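Local atomic coordinates of unsaturated glucuronyl hydrolase (Streptococcus agalactiae, PDB entry 2ZZR), a protein that hydrolyses unsaturated hyaluronan, chondroitin and heparin disaccharides, releasing the 4,5-unsaturated uronic acid from sulfated and unsulfated glycosaminoglycan fragments. Residues A[118-121]-A[122-126]; A[72-75]-A[76-80]; A[292-295]-A[296-300]. All blocks are in the same frame, centred on the assembly; numbering follows the deposited sequence.

Contact 1: residues A[118-121]-A[122-126]; sequences LYTP and SCTAE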
ATOM      1  N   LEU A 118       4.134   2.968   8.792  1.00 12.93           N
ATOM      2  CA  LEU A 118       4.197   4.064   9.750  1.00 13.42           C
ATOM      3  C   LEU A 118       5.288   5.077   9.427  1.00 13.95           C
ATOM      4  O   LEU A 118       5.032   6.285   9.425  1.00 14.42           O
ATOM      5  CB  LEU A 118       4.381   3.523  11.173  1.00 13.59           C
ATOM      6  CG  LEU A 118       3.110   2.957  11.814  1.00 13.62           C
ATOM      7  CD1 LEU A 118       3.441   2.210  13.091  1.00 13.91           C
ATOM      8  CD2 LEU A 118       2.067   4.050  12.077  1.00 14.63           C
ATOM      9  N   TYR A 119       6.490   4.582   9.146  1.00 14.13           N
ATOM     10  CA  TYR A 119       7.675   5.442   9.062  1.00 14.26           C
ATOM     11  C   TYR A 119       8.066   5.883   7.661  1.00 14.13           C
ATOM     12  O   TYR A 119       8.693   6.926   7.498  1.00 13.93           O
ATOM     13  CB  TYR A 119       8.852   4.820   9.820  1.00 14.73           C
ATOM     14  CG  TYR A 119       8.643   4.966  11.313  1.00 15.06           C
ATOM     15  CD1 TYR A 119       9.223   6.022  12.017  1.00 16.27           C
ATOM     16  CD2 TYR A 119       7.809   4.087  12.009  1.00 14.95           C
ATOM     17  CE1 TYR A 119       9.001   6.180  13.378  1.00 16.98           C
ATOM     18  CE2 TYR A 119       7.577   4.242  13.373  1.00 15.66           C
ATOM     19  CZ  TYR A 119       8.175   5.288  14.050  1.00 16.37           C
ATOM     20  OH  TYR A 119       7.943   5.458  15.398  1.00 16.18           O
ATOM     21  N   THR A 120       7.698   5.098   6.652  1.00 13.91           N
ATOM     22  CA  THR A 120       8.059   5.444   5.268  1.00 13.50           C
ATOM     23  C   THR A 120       7.373   6.723   4.730  1.00 13.80           C
ATOM     24  O   THR A 120       8.071   7.626   4.246  1.00 13.96           O
ATOM     25  CB  THR A 120       7.872   4.250   4.303  1.00 13.49           C
ATOM     26  OG1 THR A 120       8.702   3.161   4.737  1.00 13.26           O
ATOM     27  CG2 THR A 120       8.250   4.658   2.869  1.00 13.05           C
ATOM     28  N   PRO A 121       6.024   6.809   4.800  1.00 14.28           N
ATOM     29  CA  PRO A 121       5.335   7.995   4.277  1.00 14.18           C
ATOM     30  C   PRO A 121       5.446   9.224   5.182  1.00 14.63           C
ATOM     31  O   PRO A 121       5.025  10.307   4.786  1.00 14.36           O
ATOM     32  CB  PRO A 121       3.870   7.549   4.181  1.00 14.33           C
ATOM     33  CG  PRO A 121       3.878   6.058   4.427  1.00 14.83           C
ATOM     34  CD  PRO A 121       5.054   5.817   5.299  1.00 13.98           C
ATOM     35  N   SER A 122       6.007   9.047   6.376  1.00 14.63           N
ATOM     36  CA  SER A 122       6.144  10.142   7.333  1.00 14.96           C
ATOM     37  C   SER A 122       7.594  10.618   7.420  1.00 15.60           C
ATOM     38  O   SER A 122       7.921  11.744   7.016  1.00 16.74           O
ATOM     39  CB  SER A 122       5.635   9.698   8.706  1.00 14.39           C
ATOM     40  OG  SER A 122       6.402   8.605   9.190  1.00 14.28           O
ATOM     41  N   CYS A 123       8.461   9.750   7.926  1.00 15.42           N
ATOM     42  CA  CYS A 123       9.849  10.100   8.197  1.00 15.73           C
ATOM     43  C   CYS A 123      10.731   9.948   6.968  1.00 15.60           C
ATOM     44  O   CYS A 123      11.453  10.872   6.606  1.00 15.81           O
ATOM     45  CB  CYS A 123      10.383   9.268   9.357  1.00 15.37           C
ATOM     46  SG  CYS A 123       9.441   9.556  10.874  1.00 17.66           S
ATOM     47  N   THR A 124      10.668   8.796   6.305  1.00 15.08           N
ATOM     48  CA  THR A 124      11.499   8.626   5.110  1.00 14.99           C
ATOM     49  C   THR A 124      11.090   9.653   4.050  1.00 15.12           C
ATOM     50  O   THR A 124      11.944  10.205   3.353  1.00 15.17           O
ATOM     51  CB  THR A 124      11.456   7.192   4.557  1.00 14.85           C
ATOM     52  OG1 THR A 124      11.609   6.275   5.644  1.00 14.90           O
ATOM     53  CG2 THR A 124      12.594   6.967   3.572  1.00 14.57           C
ATOM     54  N   ALA A 125       9.789   9.921   3.964  1.00 15.60           N
ATOM     55  CA  ALA A 125       9.255  10.962   3.084  1.00 16.12           C
ATOM     56  C   ALA A 125       9.969  12.294   3.288  1.00 16.87           C
ATOM     57  O   ALA A 125      10.456  12.890   2.319  1.00 16.30           O
ATOM     58  CB  ALA A 125       7.772  11.133   3.292  1.00 16.08           C
ATOM     59  N   GLU A 126      10.038  12.763   4.536  1.00 17.16           N
ATOM     60  CA  GLU A 126      10.719  14.035   4.778  1.00 18.01           C
ATOM     61  C   GLU A 126      12.185  13.968   4.386  1.00 18.52           C
ATOM     62  O   GLU A 126      12.708  14.912   3.788  1.00 19.03           O
ATOM     63  CB  GLU A 126      10.581  14.550   6.210  1.00 17.90           C
ATOM     64  CG  GLU A 126      11.181  15.967   6.298  1.00 18.93           C
ATOM     65  CD  GLU A 126      10.930  16.695   7.594  1.00 20.76           C
ATOM     66  OE1 GLU A 126      10.960  17.946   7.558  1.00 21.51           O
ATOM     67  OE2 GLU A 126      10.722  16.039   8.635  1.00 20.55           O
TER
HETATM   68  O   HOH W   1      11.373   3.684   4.521  1.00 15.03           O

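Contact 2: residues A[72-75]-A[76-80]; sequences FWTG and CLWLA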
ATOM      1  N   PHE A  72       0.124   7.353   7.121  1.00 14.61           N
ATOM      2  CA  PHE A  72      -0.624   7.685   5.906  1.00 14.64           C
ATOM      3  C   PHE A  72      -1.146   9.119   5.930  1.00 14.88           C
ATOM      4  O   PHE A  72      -1.202   9.776   4.892  1.00 14.87           O
ATOM      5  CB  PHE A  72      -1.773   6.700   5.658  1.00 15.00           C
ATOM      6  CG  PHE A  72      -1.316   5.299   5.367  1.00 14.69           C
ATOM      7  CD1 PHE A  72      -0.549   5.020   4.232  1.00 14.50           C
ATOM      8  CD2 PHE A  72      -1.651   4.252   6.226  1.00 14.25           C
ATOM      9  CE1 PHE A  72      -0.121   3.720   3.956  1.00 15.34           C
ATOM     10  CE2 PHE A  72      -1.223   2.950   5.960  1.00 15.25           C
ATOM     11  CZ  PHE A  72      -0.460   2.684   4.825  1.00 14.97           C
ATOM     12  N   TRP A  73      -1.510   9.601   7.117  1.00 14.94           N
ATOM     13  CA  TRP A  73      -1.901  11.003   7.289  1.00 15.22           C
ATOM     14  C   TRP A  73      -0.733  11.933   6.928  1.00 15.27           C
ATOM     15  O   TRP A  73      -0.875  12.811   6.070  1.00 15.38           O
ATOM     16  CB  TRP A  73      -2.393  11.260   8.722  1.00 15.59           C
ATOM     17  CG  TRP A  73      -2.495  12.726   9.085  1.00 15.56           C
ATOM     18  CD1 TRP A  73      -1.769  13.385  10.037  1.00 16.66           C
ATOM     19  CD2 TRP A  73      -3.362  13.706   8.489  1.00 16.12           C
ATOM     20  NE1 TRP A  73      -2.135  14.713  10.079  1.00 15.65           N
ATOM     21  CE2 TRP A  73      -3.107  14.938   9.140  1.00 16.25           C
ATOM     22  CE3 TRP A  73      -4.334  13.662   7.477  1.00 16.01           C
ATOM     23  CZ2 TRP A  73      -3.786  16.119   8.808  1.00 16.40           C
ATOM     24  CZ3 TRP A  73      -5.013  14.842   7.141  1.00 16.67           C
ATOM     25  CH2 TRP A  73      -4.732  16.052   7.811  1.00 16.57           C
ATOM     26  N   THR A  74       0.413  11.717   7.567  1.00 15.16           N
ATOM     27  CA  THR A  74       1.625  12.495   7.301  1.00 15.40           C
ATOM     28  C   THR A  74       2.016  12.402   5.821  1.00 15.60           C
ATOM     29  O   THR A  74       2.410  13.403   5.216  1.00 15.26           O
ATOM     30  CB  THR A  74       2.799  12.052   8.190  1.00 15.42           C
ATOM     31  OG1 THR A  74       2.352  11.905   9.549  1.00 15.95           O
ATOM     32  CG2 THR A  74       3.942  13.077   8.139  1.00 14.57           C
ATOM     33  N   GLY A  75       1.878  11.207   5.239  1.00 15.12           N
ATOM     34  CA  GLY A  75       2.126  11.020   3.802  1.00 15.36           C
ATOM     35  C   GLY A  75       1.266  11.895   2.903  1.00 15.49           C
ATOM     36  O   GLY A  75       1.761  12.432   1.902  1.00 15.27           O
ATOM     37  N   CYS A  76      -0.018  12.037   3.244  1.00 15.11           N
ATOM     38  CA  CYS A  76      -0.920  12.938   2.506  1.00 15.51           C
ATOM     39  C   CYS A  76      -0.386  14.370   2.567  1.00 15.90           C
ATOM     40  O   CYS A  76      -0.363  15.080   1.553  1.00 16.07           O
ATOM     41  CB  CYS A  76      -2.350  12.902   3.064  1.00 15.28           C
ATOM     42  SG  CYS A  76      -3.297  11.388   2.708  1.00 15.93           S
ATOM     43  N   LEU A  77       0.046  14.783   3.755  1.00 16.15           N
ATOM     44  CA  LEU A  77       0.608  16.126   3.944  1.00 16.65           C
ATOM     45  C   LEU A  77       1.867  16.359   3.104  1.00 16.83           C
ATOM     46  O   LEU A  77       2.000  17.415   2.470  1.00 17.17           O
ATOM     47  CB  LEU A  77       0.898  16.398   5.423  1.00 16.89           C
ATOM     48  CG  LEU A  77      -0.289  16.260   6.382  1.00 17.07           C
ATOM     49  CD1 LEU A  77       0.145  16.580   7.810  1.00 17.78           C
ATOM     50  CD2 LEU A  77      -1.483  17.102   5.955  1.00 18.21           C
ATOM     51  N   TRP A  78       2.779  15.386   3.092  1.00 16.58           N
ATOM     52  CA  TRP A  78       4.016  15.512   2.310  1.00 16.73           C
ATOM     53  C   TRP A  78       3.734  15.534   0.811  1.00 16.92           C
ATOM     54  O   TRP A  78       4.364  16.297   0.072  1.00 16.83           O
ATOM     55  CB  TRP A  78       5.035  14.411   2.636  1.00 16.71           C
ATOM     56  CG  TRP A  78       5.729  14.551   3.959  1.00 17.19           C
ATOM     57  CD1 TRP A  78       5.822  13.600   4.938  1.00 16.90           C
ATOM     58  CD2 TRP A  78       6.430  15.703   4.452  1.00 17.68           C
ATOM     59  NE1 TRP A  78       6.543  14.082   6.004  1.00 18.22           N
ATOM     60  CE2 TRP A  78       6.922  15.374   5.738  1.00 17.88           C
ATOM     61  CE3 TRP A  78       6.682  16.985   3.937  1.00 18.31           C
ATOM     62  CZ2 TRP A  78       7.648  16.282   6.520  1.00 17.71           C
ATOM     63  CZ3 TRP A  78       7.408  17.885   4.713  1.00 17.28           C
ATOM     64  CH2 TRP A  78       7.889  17.527   5.986  1.00 17.46           C
ATOM     65  N   LEU A  79       2.783  14.715   0.362  1.00 16.82           N
ATOM     66  CA  LEU A  79       2.408  14.718  -1.052  1.00 16.80           C
ATOM     67  C   LEU A  79       1.855  16.078  -1.462  1.00 17.60           C
ATOM     68  O   LEU A  79       2.224  16.613  -2.510  1.00 17.94           O
ATOM     69  CB  LEU A  79       1.383  13.634  -1.348  1.00 16.42           C
ATOM     70  CG  LEU A  79       1.958  12.221  -1.328  1.00 15.21           C
ATOM     71  CD1 LEU A  79       0.806  11.249  -1.451  1.00 14.54           C
ATOM     72  CD2 LEU A  79       2.972  12.011  -2.461  1.00 14.61           C
ATOM     73  N   ALA A  80       0.981  16.625  -0.619  1.00 17.72           N
ATOM     74  CA  ALA A  80       0.416  17.957  -0.835  1.00 18.70           C
ATOM     75  C   ALA A  80       1.530  19.006  -0.863  1.00 19.40           C
ATOM     76  O   ALA A  80       1.516  19.917  -1.706  1.00 19.42           O
ATOM     77  CB  ALA A  80      -0.604  18.280   0.261  1.00 18.32           C
TER

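Contact 3: residues A[292-295]-A[296-300]; sequences LIFT and DGSGQ. With SO4 (sulfate ion), chain C.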
ATOM      1  N   LEU A 292     -13.015  -9.751  -4.686  1.00 19.73           N
ATOM      2  CA  LEU A 292     -13.019  -9.880  -6.141  1.00 20.50           C
ATOM      3  C   LEU A 292     -14.007 -10.930  -6.669  1.00 21.28           C
ATOM      4  O   LEU A 292     -14.193 -11.046  -7.880  1.00 21.37           O
ATOM      5  CB  LEU A 292     -11.596 -10.136  -6.668  1.00 20.47           C
ATOM      6  CG  LEU A 292     -10.567  -9.011  -6.448  1.00 20.57           C
ATOM      7  CD1 LEU A 292      -9.161  -9.470  -6.843  1.00 19.73           C
ATOM      8  CD2 LEU A 292     -10.950  -7.745  -7.212  1.00 19.25           C
ATOM      9  N   ILE A 293     -14.659 -11.671  -5.772  1.00 22.27           N
ATOM     10  CA  ILE A 293     -15.728 -12.587  -6.202  1.00 23.52           C
ATOM     11  C   ILE A 293     -16.994 -11.828  -6.591  1.00 23.95           C
ATOM     12  O   ILE A 293     -17.843 -12.356  -7.318  1.00 24.27           O
ATOM     13  CB  ILE A 293     -16.061 -13.700  -5.165  1.00 23.49           C
ATOM     14  CG1 ILE A 293     -16.539 -13.108  -3.831  1.00 23.63           C
ATOM     15  CG2 ILE A 293     -14.875 -14.625  -5.002  1.00 23.97           C
ATOM     16  CD1 ILE A 293     -17.355 -14.083  -2.977  1.00 24.44           C
ATOM     17  N   PHE A 294     -17.105 -10.588  -6.121  1.00 24.24           N
ATOM     18  CA  PHE A 294     -18.254  -9.746  -6.428  1.00 24.87           C
ATOM     19  C   PHE A 294     -18.004  -8.826  -7.609  1.00 25.45           C
ATOM     20  O   PHE A 294     -16.909  -8.288  -7.780  1.00 25.48           O
ATOM     21  CB  PHE A 294     -18.670  -8.919  -5.205  1.00 24.87           C
ATOM     22  CG  PHE A 294     -18.957  -9.743  -3.984  1.00 24.90           C
ATOM     23  CD1 PHE A 294     -19.964 -10.709  -3.999  1.00 24.83           C
ATOM     24  CD2 PHE A 294     -18.230  -9.550  -2.814  1.00 24.24           C
ATOM     25  CE1 PHE A 294     -20.228 -11.477  -2.870  1.00 25.03           C
ATOM     26  CE2 PHE A 294     -18.489 -10.309  -1.676  1.00 24.85           C
ATOM     27  CZ  PHE A 294     -19.495 -11.274  -1.703  1.00 25.11           C
ATOM     28  N   THR A 295     -19.038  -8.653  -8.421  1.00 25.90           N
ATOM     29  CA  THR A 295     -19.012  -7.697  -9.513  1.00 26.43           C
ATOM     30  C   THR A 295     -20.346  -6.935  -9.546  1.00 26.71           C
ATOM     31  O   THR A 295     -21.100  -6.963  -8.569  1.00 26.88           O
ATOM     32  CB  THR A 295     -18.659  -8.382 -10.869  1.00 26.54           C
ATOM     33  OG1 THR A 295     -18.447  -7.379 -11.873  1.00 26.73           O
ATOM     34  CG2 THR A 295     -19.761  -9.355 -11.312  1.00 26.98           C
ATOM     35  N   ASP A 296     -20.620  -6.246 -10.649  1.00 26.91           N
ATOM     36  CA  ASP A 296     -21.843  -5.462 -10.806  1.00 27.48           C
ATOM     37  C   ASP A 296     -23.093  -6.279 -10.494  1.00 27.76           C
ATOM     38  O   ASP A 296     -23.220  -7.420 -10.935  1.00 28.00           O
ATOM     39  CB  ASP A 296     -21.923  -4.897 -12.224  1.00 27.34           C
ATOM     40  CG  ASP A 296     -20.740  -4.006 -12.559  1.00 27.41           C
ATOM     41  OD1 ASP A 296     -19.921  -4.409 -13.413  1.00 26.99           O
ATOM     42  OD2 ASP A 296     -20.624  -2.920 -11.953  1.00 26.21           O
ATOM     43  N   GLY A 297     -23.999  -5.693  -9.715  1.00 28.39           N
ATOM     44  CA  GLY A 297     -25.256  -6.353  -9.360  1.00 28.60           C
ATOM     45  C   GLY A 297     -25.262  -7.061  -8.016  1.00 28.79           C
ATOM     46  O   GLY A 297     -26.326  -7.429  -7.511  1.00 28.98           O
ATOM     47  N   SER A 298     -24.077  -7.239  -7.429  1.00 28.45           N
ATOM     48  CA  SER A 298     -23.928  -7.973  -6.170  1.00 28.17           C
ATOM     49  C   SER A 298     -24.447  -7.208  -4.954  1.00 27.86           C
ATOM     50  O   SER A 298     -24.730  -7.811  -3.919  1.00 28.12           O
ATOM     51  CB  SER A 298     -22.465  -8.359  -5.946  1.00 28.26           C
ATOM     52  OG  SER A 298     -21.657  -7.200  -5.822  1.00 27.82           O
ATOM     53  N   GLY A 299     -24.552  -5.886  -5.079  1.00 27.36           N
ATOM     54  CA  GLY A 299     -24.968  -5.019  -3.975  1.00 26.81           C
ATOM     55  C   GLY A 299     -23.956  -4.941  -2.840  1.00 26.40           C
ATOM     56  O   GLY A 299     -24.267  -4.435  -1.761  1.00 26.74           O
ATOM     57  N   GLN A 300     -22.749  -5.446  -3.086  1.00 25.42           N
ATOM     58  CA  GLN A 300     -21.667  -5.409  -2.102  1.00 24.67           C
ATOM     59  C   GLN A 300     -20.899  -4.093  -2.212  1.00 23.74           C
ATOM     60  O   GLN A 300     -20.894  -3.472  -3.275  1.00 23.64           O
ATOM     61  CB  GLN A 300     -20.726  -6.597  -2.305  1.00 24.84           C
ATOM     62  CG  GLN A 300     -21.350  -7.949  -1.987  1.00 25.57           C
ATOM     63  CD  GLN A 300     -21.415  -8.251  -0.498  1.00 26.12           C
ATOM     64  OE1 GLN A 300     -20.717  -7.635   0.312  1.00 25.97           O
ATOM     65  NE2 GLN A 300     -22.254  -9.219  -0.133  1.00 26.86           N
TER
HETATM   66  S   SO4 C 402     -24.273  -2.958  -7.254  1.00 35.98           S
HETATM   67  O1  SO4 C 402     -24.212  -3.000  -8.711  1.00 35.27           O
HETATM   68  O2  SO4 C 402     -23.292  -3.874  -6.685  1.00 36.11           O
HETATM   69  O3  SO4 C 402     -24.001  -1.609  -6.777  1.00 35.92           O
HETATM   70  O4  SO4 C 402     -25.604  -3.368  -6.815  1.00 36.86           O

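Contact 1: residues A[118-121]-A[122-126]
Tyr119 O takes two backbone N-H groups at once, from Cys123 and from Thr124, where helix 115-130 of the helical barrel is kinked at Pro121 and widens into a pi-type turn. The bond from Thr124 N is the straighter, 3.0 Å to Tyr119 O at 167°, with the donor in the carbonyl plane; Cys123 N, also bonded to Tyr119 O, comes in tilted from that plane and more bent, at 135°. Pro121 brings no N-H, and the next turn reaches five residues back as well, Ala125 N to Thr120 O at 2.9 Å. The Ser122 hydroxyl is folded back between its own backbone N and carbonyl carbon (chi1 61°), which sets OG 2.7 Å from Leu118 O, on a lone pair and in the carbonyl plane. Leu118 O thus accepts the hydroxyl of Ser122, where a regular alpha-helix would offer that residue's backbone N-H. Cys123 SG approaches the Tyr119 ring obliquely, 3.7 Å from CD1. Between Thr120 and Thr124 a water joins the two hydroxyls, 2.7 Å from Thr120 OG1 and 2.8 Å from Thr124 OG1. Further out, just ahead of the helix, lies Asp114, the probable nucleophile, whose side chain is about 5 Å from that of Leu118. Tyr119 OH bonds to Phe100 O of helix 87-105, and the rings of the two residues meet edge-to-face. Cys123 packs on Ala138 and Thr139 of helix 133-147, and Thr124 OG1 bonds to Thr139 OG1.

Contact 2: residues A[72-75]-A[76-80]
Leu77 lays both its methyls against one face of the Trp73 indole, one turn back along helix 70-84 of the alpha barrel. CD2 sits over the six-membered ring, 4.0 Å from its centroid and 21° off the normal, a CH-pi contact; CD1 is set toward the rim, 3.7 Å from Trp73 NE1. The indole is brought there by a CG that stands anti to the backbone N (chi1 166°), swinging the ring along the helix toward the following turn, where the two side chains cross at a slant. Thr74 and Trp78 are arranged differently: they lie alongside each other and point the same way, with the Thr74 methyl CG2 3.5 Å from Trp78 NE1. The threonine torsion that puts CG2 beside the indole places OG1 on the other branch, where it bonds to Asn96 ND2 of helix 87-105. The backbone of 72-80 keeps regular alpha-helical bonds, including Trp78 N to Thr74 O at 2.9 Å and Leu79 N to Gly75 O, also 2.9 Å. Leu79 rests its CG on that same carbonyl, 3.2 Å from Gly75 O. Around the helix, Phe46 meets Trp73 edge-to-face, Leu77 leans on Ile43 of helix 25-46, and Leu79 touches Tyr380 and Leu383 of helix 376-390. The contact is therefore mainly apolar and buried, yet its two polar side-chain ends find partners on adjacent helices: Thr74 OG1 with Asn96 ND2, and Trp78 NE1, more weakly, with Ser122 O.

Contact 3: residues A[292-295]-A[296-300]
The Phe294 ring is sandwiched between two aliphatic carbons, Ile293 CG1 over the centre of one face and Gln300 CG over the centre of the other. Gln300 CG stands 3.4 Å from the ring centroid, only 5° off the normal, and the bend at chi2 (-79°) carries its amide on across the same face, stacked with the planes 12° apart. The amide carbon CD is 3.8 Å from Phe294 CZ, and its OE1 bonds to Trp290 NE1, which fixes how the amide is turned. Tyr238 meets the Phe294 ring edge-to-face, and the Trp290 ring meets it with planes inclined. Between the two stacked residues the chain reverses in a type II beta turn, Thr295 to Ser298, with Gly297 at its third position. Thr295 O receives both Ser298 N, at 3.2 Å, and Ser298 OG, at 2.8 Å, the hydroxyl lying in the carbonyl plane. Backbone N-H groups hold a sulfate, probably from the crystallisation liquor: Gly297 N to O1 and Gly299 N to O2, each 2.9 Å; the sulfate is also hydrogen-bonded to Tyr289 OH. The turn belongs to the loop between helix 265-280 and helix 304-318; Asp296 OD1 ties it to Glu284 N, and Leu292, a buried residue of the loop, packs on Tyr277 and Phe278 of helix 265-280 and on Ala245 and Gln248 of helix 245-262.

In the fold
Along the chain the order is contact 2, contact 1, contact 3, all in the glycosyl hydrolase family 88 region. Contacts 1 and 2 occupy buried stretches of neighbouring helices, 115-130 and 70-84, their centres about 9 Å apart; they meet at the Trp78 indole, whose ring packs on Ala125 and Glu126. Phe72 lies about 5 Å from Trp250, side chain to side chain. Contact 3 is in a surface loop, its centre about 35 Å from that of contact 1 and on the opposite side of the chain's centre. Contacts 1 and 2 thus join two barrel helices that start near the substrate site, while contact 3 shapes an outer loop far from the catalytic and substrate-binding residues.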